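Local coordinates for protein copper-transporting ATPase PAA1, chloroplastic (Arabidopsis thaliana, PDB 5LBD) that moves monovalent copper across the plastid envelope at the cost of ATP hydrolysis, this piece being its nucleotide-binding domain, at residues L30-A35 against A77-K82. The protein carries 2 engineered substitutions. Sequence-based numbering, arbitrary orientation.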
loop_
_atom_site.group_PDB
_atom_site.type_symbol
_atom_site.label_atom_id
_atom_site.label_comp_id
_atom_site.label_asym_id
_atom_site.label_seq_id
_atom_site.Cartn_x
_atom_site.Cartn_y
_atom_site.Cartn_z
ATOM N N LEU A 30 2.975 -5.810 1.641
ATOM C CA LEU A 30 4.054 -4.872 1.935
ATOM C C LEU A 30 4.953 -4.664 0.722
ATOM O O LEU A 30 5.387 -3.532 0.433
ATOM C CB LEU A 30 4.891 -5.346 3.117
ATOM C CG LEU A 30 4.244 -5.132 4.464
ATOM C CD1 LEU A 30 5.079 -5.796 5.503
ATOM C CD2 LEU A 30 4.099 -3.665 4.789
HETATM N N MSE A 31 5.290 -5.730 0.026
HETATM C CA MSE A 31 6.178 -5.606 -1.107
HETATM C C MSE A 31 5.495 -4.867 -2.268
HETATM O O MSE A 31 6.122 -4.072 -2.916
HETATM C CB MSE A 31 6.694 -6.986 -1.487
HETATM C CG MSE A 31 7.602 -7.569 -0.389
HETATM SE SE MSE A 31 8.623 -9.098 -0.929
HETATM C CE MSE A 31 7.201 -10.014 -1.662
ATOM N N LEU A 32 4.197 -5.086 -2.490
ATOM C CA LEU A 32 3.521 -4.349 -3.552
ATOM C C LEU A 32 3.434 -2.876 -3.200
ATOM O O LEU A 32 3.674 -2.005 -4.038
ATOM C CB LEU A 32 2.113 -4.920 -3.743
ATOM C CG LEU A 32 1.992 -6.287 -4.389
ATOM C CD1 LEU A 32 0.604 -6.828 -4.167
ATOM C CD2 LEU A 32 2.312 -6.236 -5.854
ATOM N N ALA A 33 3.063 -2.582 -1.960
ATOM C CA ALA A 33 2.962 -1.169 -1.564
ATOM C C ALA A 33 4.326 -0.482 -1.614
ATOM O O ALA A 33 4.452 0.657 -2.068
ATOM C CB ALA A 33 2.366 -1.065 -0.171
ATOM N N ALA A 34 5.376 -1.184 -1.198
ATOM C CA ALA A 34 6.698 -0.594 -1.262
ATOM C C ALA A 34 7.120 -0.286 -2.690
ATOM O O ALA A 34 7.882 0.649 -2.910
ATOM C CB ALA A 34 7.713 -1.509 -0.606
ATOM N N ALA A 35 6.690 -1.087 -3.662
ATOM C CA ALA A 35 7.030 -0.799 -5.045
ATOM C C ALA A 35 6.415 0.521 -5.498
ATOM O O ALA A 35 7.040 1.296 -6.223
ATOM C CB ALA A 35 6.545 -1.923 -5.939
ATOM N N ALA A 77 0.584 2.978 -8.804
ATOM C CA ALA A 77 1.510 2.633 -9.871
ATOM C C ALA A 77 1.085 1.273 -10.384
ATOM O O ALA A 77 0.273 0.582 -9.764
ATOM C CB ALA A 77 2.973 2.644 -9.384
ATOM N N ILE A 78 1.622 0.888 -11.519
ATOM C CA ILE A 78 1.453 -0.465 -12.012
ATOM C C ILE A 78 2.633 -1.270 -11.509
ATOM O O ILE A 78 3.784 -0.941 -11.788
ATOM C CB ILE A 78 1.368 -0.511 -13.534
ATOM C CG1 ILE A 78 0.237 0.394 -14.018
ATOM C CG2 ILE A 78 1.185 -1.943 -14.047
ATOM C CD1 ILE A 78 -1.115 -0.012 -13.554
ATOM N N VAL A 79 2.339 -2.355 -10.805
ATOM C CA VAL A 79 3.377 -3.243 -10.298
ATOM C C VAL A 79 3.065 -4.633 -10.807
ATOM O O VAL A 79 1.986 -5.163 -10.526
ATOM C CB VAL A 79 3.432 -3.212 -8.767
ATOM C CG1 VAL A 79 4.554 -4.099 -8.248
ATOM C CG2 VAL A 79 3.608 -1.818 -8.290
ATOM N N ASN A 80 3.992 -5.203 -11.572
ATOM C CA ASN A 80 3.804 -6.508 -12.186
ATOM C C ASN A 80 2.393 -6.642 -12.740
ATOM O O ASN A 80 1.652 -7.568 -12.417
ATOM C CB ASN A 80 4.115 -7.619 -11.189
ATOM C CG ASN A 80 5.603 -7.682 -10.819
ATOM O OD1 ASN A 80 6.453 -7.086 -11.491
ATOM N ND2 ASN A 80 5.920 -8.418 -9.752
ATOM N N ASN A 81 2.014 -5.673 -13.573
ATOM C CA ASN A 81 0.765 -5.682 -14.320
ATOM C C ASN A 81 -0.470 -5.502 -13.448
ATOM O O ASN A 81 -1.591 -5.767 -13.903
ATOM C CB ASN A 81 0.620 -6.956 -15.147
ATOM C CG ASN A 81 1.607 -7.016 -16.274
ATOM O OD1 ASN A 81 2.357 -7.978 -16.412
ATOM N ND2 ASN A 81 1.613 -5.977 -17.099
ATOM N N LYS A 82 -0.312 -5.048 -12.211
ATOM C CA LYS A 82 -1.445 -4.784 -11.341
ATOM C C LYS A 82 -1.493 -3.311 -10.997
ATOM O O LYS A 82 -0.455 -2.697 -10.758
ATOM C CB LYS A 82 -1.357 -5.621 -10.055
ATOM C CG LYS A 82 -1.477 -7.100 -10.301
ATOM C CD LYS A 82 -1.121 -7.875 -9.048
ATOM C CE LYS A 82 0.388 -8.028 -8.886
ATOM N NZ LYS A 82 0.958 -8.867 -9.971
#
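Val79 CG1 meets Leu32 and Ala35 of helix 26-37, while CG2 meets Ala35 alone, at a strand end in the antiparallel sheet of the P-type ATPase N-domain, where a helix packs on one face. A chi1 of -178° turns CG1 away from the backbone N, toward the helix. Val79 CG1 comes 3.7 Å from Ala35 CB. It also lies 3.9 Å from Leu32 CD2, so one methyl spans residues almost a helical turn apart. Val79 CG2 closes on the same Ala35 CB at 3.8 Å, so the alanine methyl faces the fork of the valine. The Leu32 side chain lies aslant to Val79 but at about a right angle to Lys82, whose CE is 4.0 Å from Leu32 CD2. Val120 of strand 115-120 touches both Leu32 and Lys82. Val79 to Lys82 form a type I' beta turn, the tight link of a beta hairpin. A serine in place of Lys82 would probably uncover Leu32 CD2 and leave the Asn80 carbonyl without its ammonium partner. The Lys82 chain, bent at chi3 (-82°) and chi4, folds back over the turn, and Lys82 NZ, 29° off the carbonyl plane, donates to Asn80 O at 2.9 Å.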